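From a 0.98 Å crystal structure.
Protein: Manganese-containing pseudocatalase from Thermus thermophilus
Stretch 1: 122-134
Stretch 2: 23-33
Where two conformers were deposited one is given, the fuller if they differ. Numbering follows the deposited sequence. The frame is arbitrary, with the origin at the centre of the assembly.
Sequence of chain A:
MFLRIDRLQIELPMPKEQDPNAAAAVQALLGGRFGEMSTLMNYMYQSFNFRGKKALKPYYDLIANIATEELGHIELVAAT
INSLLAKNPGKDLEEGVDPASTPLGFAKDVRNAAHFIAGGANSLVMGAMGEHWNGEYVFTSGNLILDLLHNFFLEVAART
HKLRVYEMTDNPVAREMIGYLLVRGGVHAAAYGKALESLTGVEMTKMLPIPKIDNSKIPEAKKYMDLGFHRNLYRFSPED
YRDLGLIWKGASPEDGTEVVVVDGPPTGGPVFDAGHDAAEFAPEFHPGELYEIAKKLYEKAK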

# COMPACT_ATOMS: atom_id res chain seq x y z
N ASN A 122 10.81 2.31 -20.49
CA ASN A 122 9.56 1.74 -21.00
C ASN A 122 8.45 1.92 -19.95
O ASN A 122 8.68 2.27 -18.79
CB ASN A 122 9.73 0.28 -21.43
CG ASN A 122 10.27 -0.68 -20.40
OD1 ASN A 122 9.63 -0.82 -19.25
ND2 ASN A 122 11.33 -1.31 -20.63
N SER A 123 7.22 1.65 -20.43
CA SER A 123 6.04 1.78 -19.60
C SER A 123 6.08 0.86 -18.40
O SER A 123 6.71 -0.21 -18.40
CB SER A 123 4.77 1.48 -20.42
OG SER A 123 4.55 0.11 -20.65
N LEU A 124 5.38 1.31 -17.34
CA LEU A 124 5.25 0.58 -16.09
C LEU A 124 3.79 0.56 -15.68
O LEU A 124 2.96 1.30 -16.21
CB LEU A 124 6.14 1.20 -14.99
CG LEU A 124 7.65 1.20 -15.31
CD1 LEU A 124 8.37 2.09 -14.30
CD2 LEU A 124 8.23 -0.20 -15.32
N VAL A 125 3.44 -0.30 -14.72
CA VAL A 125 2.02 -0.52 -14.36
C VAL A 125 1.63 0.41 -13.19
O VAL A 125 1.46 -0.00 -12.05
CB VAL A 125 1.75 -2.00 -14.05
CG1 VAL A 125 0.23 -2.22 -14.01
CG2 VAL A 125 2.37 -2.91 -15.10
N MET A 126 1.57 1.70 -13.52
CA MET A 126 1.53 2.75 -12.52
C MET A 126 0.87 4.00 -13.11
O MET A 126 0.66 4.12 -14.33
CB MET A 126 2.92 3.11 -11.97
CG MET A 126 3.82 3.66 -13.05
SD MET A 126 5.46 4.21 -12.46
CE MET A 126 6.04 2.88 -11.44
N GLY A 127 0.57 4.94 -12.23
CA GLY A 127 0.00 6.23 -12.63
C GLY A 127 1.03 7.35 -12.66
O GLY A 127 2.24 7.13 -12.70
N ALA A 128 0.51 8.57 -12.70
CA ALA A 128 1.31 9.77 -12.90
C ALA A 128 2.11 10.19 -11.68
O ALA A 128 2.95 11.10 -11.82
CB ALA A 128 0.41 10.95 -13.35
N MET A 129 1.93 9.57 -10.54
CA MET A 129 2.72 9.81 -9.35
C MET A 129 3.64 8.62 -9.04
O MET A 129 4.21 8.56 -7.96
CB MET A 129 1.84 10.13 -8.15
CG MET A 129 1.01 11.38 -8.33
SD MET A 129 1.94 12.90 -8.51
CE MET A 129 2.43 13.14 -6.81
N GLY A 130 3.73 7.66 -9.93
CA GLY A 130 4.46 6.45 -9.65
C GLY A 130 3.72 5.41 -8.84
O GLY A 130 4.29 4.38 -8.49
N GLU A 131 2.45 5.65 -8.56
CA GLU A 131 1.63 4.73 -7.76
C GLU A 131 1.31 3.55 -8.59
O GLU A 131 0.74 3.66 -9.70
CB GLU A 131 0.38 5.43 -7.24
CG GLU A 131 -0.76 5.76 -8.17
CD GLU A 131 -0.62 6.91 -9.19
OE1 GLU A 131 0.50 7.29 -9.55
OE2 GLU A 131 -1.71 7.34 -9.65
N HIS A 132 1.60 2.33 -8.08
CA HIS A 132 1.31 1.18 -8.90
C HIS A 132 -0.18 0.88 -8.92
O HIS A 132 -0.88 1.04 -7.92
CB HIS A 132 2.12 -0.04 -8.44
CG HIS A 132 3.58 0.04 -8.81
ND1 HIS A 132 4.54 0.57 -8.01
CD2 HIS A 132 4.21 -0.33 -9.97
CE1 HIS A 132 5.71 0.47 -8.65
NE2 HIS A 132 5.55 -0.08 -9.84
N TRP A 133 -0.68 0.42 -10.04
CA TRP A 133 -2.08 0.06 -10.16
C TRP A 133 -2.42 -1.01 -9.13
O TRP A 133 -1.60 -1.89 -8.85
CB TRP A 133 -2.36 -0.47 -11.58
CG TRP A 133 -3.81 -0.69 -11.86
CD1 TRP A 133 -4.69 0.25 -12.30
CD2 TRP A 133 -4.58 -1.88 -11.65
NE1 TRP A 133 -5.95 -0.28 -12.40
CE2 TRP A 133 -5.92 -1.58 -11.99
CE3 TRP A 133 -4.27 -3.18 -11.20
CZ2 TRP A 133 -6.94 -2.51 -11.89
CZ3 TRP A 133 -5.28 -4.13 -11.11
CH2 TRP A 133 -6.60 -3.78 -11.45
N ASN A 134 -3.63 -0.98 -8.57
CA ASN A 134 -4.00 -1.92 -7.56
C ASN A 134 -5.40 -2.46 -7.80
O ASN A 134 -6.29 -1.78 -8.30
CB ASN A 134 -3.66 -1.70 -6.17
CG ASN A 134 -4.65 -0.84 -5.55
OD1 ASN A 134 -5.70 -1.30 -5.16
ND2 ASN A 134 -4.38 0.44 -5.47
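Stretch 2, residues 23-33: AAAVQALLGGR

A single glutamine side chain can bond to the backbone of an irregular segment, and Gln27 illustrates the principle: its carboxamide reads that backbone as a neighbouring peptide group would. Leu124 N donates to Gln27 OE1 at 3.2 Å with a nearly straight N-H...O angle of 167°, and Gln27 NE2 returns the contact, lying 2.8 Å from Leu124 O and 2.9 Å from Met126 O in two further hydrogen bonds. The bond to Met126 O is the more bent of these two, at 133° against 152°. With both chi1 and chi2 in m, the side chain leaves the backbone toward stretch 1 and places its amide beside the backbone of Leu124 and Met126.

Stretch 2 enters as the last part of a helix that begins earlier in the chain. A weakly bonded helix covers about 28-31, and Gly32 and Arg33 continue as loop. Stretch 1 has no regular helix or strand, but it is not without order: Gly127 to Gly130 form a type I beta turn, and Gly127 N donates to Glu131 O at 2.8 Å. By their CA atoms, the nearest residues are Met126 and Gly31, at 4.1 Å, and Gly127 and Gly32, at 4.0 Å, so the numbering rises in the same direction on both sides of this short register.

Such proximity depends on glycine at Gly31, where an ideal CB would point toward stretch 1 and fall 2.3 Å from Met126 N, a clash. At Gly127 an ideal CB would be tight against Gly32 CA, at 3.1 Å, and would clash with Glu131 OE2, at 2.2 Å, within its own stretch. Gly127 CA also makes a CA-H...O contact with Gln27 O at 3.6 Å. The closeness also has a price, since Gln27 O and Met126 O, both acceptors, stand 3.0 Å apart.

Ala128 carries the packing to the helix. Its CA makes a CA-H...O contact with Ala24 O at 3.3 Å, while its CB rests 3.8 Å from Ala28 CB, a small apolar pair. A water bridges the same region, donating to Gly127 O at 2.8 Å and to Ala24 O at 3.1 Å.

Farther along, Trp133 presents its ring edge to the glycine carbonyls, with CD1 3.4 Å from Gly31 O and 3.9 Å from Gly32 O. A second water joins the segments at Glu131 and Arg33, accepting from Arg33 N at 2.9 Å and donating to Glu131 OE2 at 2.7 Å. Altogether, the contact buries 509 Å², counting both sides.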

# COMPACT_ATOMS: atom_id res chain seq x y z
N ALA A 23 5.55 11.28 -20.87
CA ALA A 23 5.29 9.87 -20.57
C ALA A 23 4.73 9.70 -19.15
O ALA A 23 3.84 8.90 -18.90
CB ALA A 23 6.56 9.07 -20.75
N ALA A 24 5.33 10.43 -18.18
CA ALA A 24 4.90 10.33 -16.79
C ALA A 24 3.46 10.76 -16.62
O ALA A 24 2.74 10.18 -15.80
CB ALA A 24 5.83 11.15 -15.89
N ALA A 25 3.02 11.79 -17.37
CA ALA A 25 1.63 12.24 -17.28
C ALA A 25 0.68 11.19 -17.92
O ALA A 25 -0.36 10.87 -17.38
CB ALA A 25 1.47 13.60 -17.97
N VAL A 26 1.09 10.70 -19.10
CA VAL A 26 0.28 9.71 -19.80
C VAL A 26 0.12 8.42 -18.98
O VAL A 26 -0.88 7.72 -19.10
CB VAL A 26 0.83 9.46 -21.23
CG1 VAL A 26 0.06 8.33 -21.92
CG2 VAL A 26 0.71 10.75 -22.05
N GLN A 27 1.09 8.13 -18.08
CA GLN A 27 0.91 7.00 -17.17
C GLN A 27 -0.41 7.06 -16.40
O GLN A 27 -0.95 6.01 -16.07
CB GLN A 27 2.08 6.89 -16.19
CG GLN A 27 3.36 6.30 -16.77
CD GLN A 27 3.41 4.80 -17.00
OE1 GLN A 27 4.41 4.31 -17.57
NE2 GLN A 27 2.40 4.05 -16.59
N ALA A 28 -0.92 8.26 -16.06
CA ALA A 28 -2.21 8.29 -15.39
C ALA A 28 -3.29 7.54 -16.15
O ALA A 28 -4.22 6.98 -15.56
CB ALA A 28 -2.69 9.74 -15.18
N LEU A 29 -3.19 7.58 -17.47
CA LEU A 29 -4.16 6.99 -18.38
C LEU A 29 -3.95 5.49 -18.57
O LEU A 29 -4.75 4.83 -19.22
CB LEU A 29 -4.14 7.70 -19.74
CG LEU A 29 -4.21 9.24 -19.65
CD1 LEU A 29 -4.27 9.81 -21.06
CD2 LEU A 29 -5.39 9.71 -18.80
N LEU A 30 -2.85 4.96 -18.00
CA LEU A 30 -2.53 3.54 -18.08
C LEU A 30 -2.83 2.88 -16.72
O LEU A 30 -3.72 2.06 -16.59
CB LEU A 30 -1.10 3.32 -18.53
CG LEU A 30 -0.69 1.86 -18.70
CD1 LEU A 30 -1.68 1.06 -19.58
CD2 LEU A 30 0.72 1.81 -19.29
N GLY A 31 -2.05 3.25 -15.68
CA GLY A 31 -2.09 2.59 -14.39
C GLY A 31 -2.67 3.40 -13.25
O GLY A 31 -2.63 2.91 -12.12
N GLY A 32 -3.16 4.62 -13.50
CA GLY A 32 -3.86 5.35 -12.48
C GLY A 32 -5.23 4.81 -12.19
O GLY A 32 -5.74 3.93 -12.87
N ARG A 33 -5.86 5.39 -11.17
CA ARG A 33 -7.16 4.92 -10.74
C ARG A 33 -8.19 4.86 -11.88
O ARG A 33 -9.01 3.94 -11.89
CB ARG A 33 -7.69 5.87 -9.65
CG ARG A 33 -9.07 5.52 -9.20
CD ARG A 33 -9.53 6.43 -8.09
NE ARG A 33 -10.94 6.08 -7.78
CZ ARG A 33 -11.75 6.63 -6.89
NH1 ARG A 33 -11.23 7.55 -6.28
NH2 ARG A 33 -13.02 6.28 -6.74
O HOH W 1 4.43 8.46 -13.92
O HOH W 2 -4.37 7.07 -9.38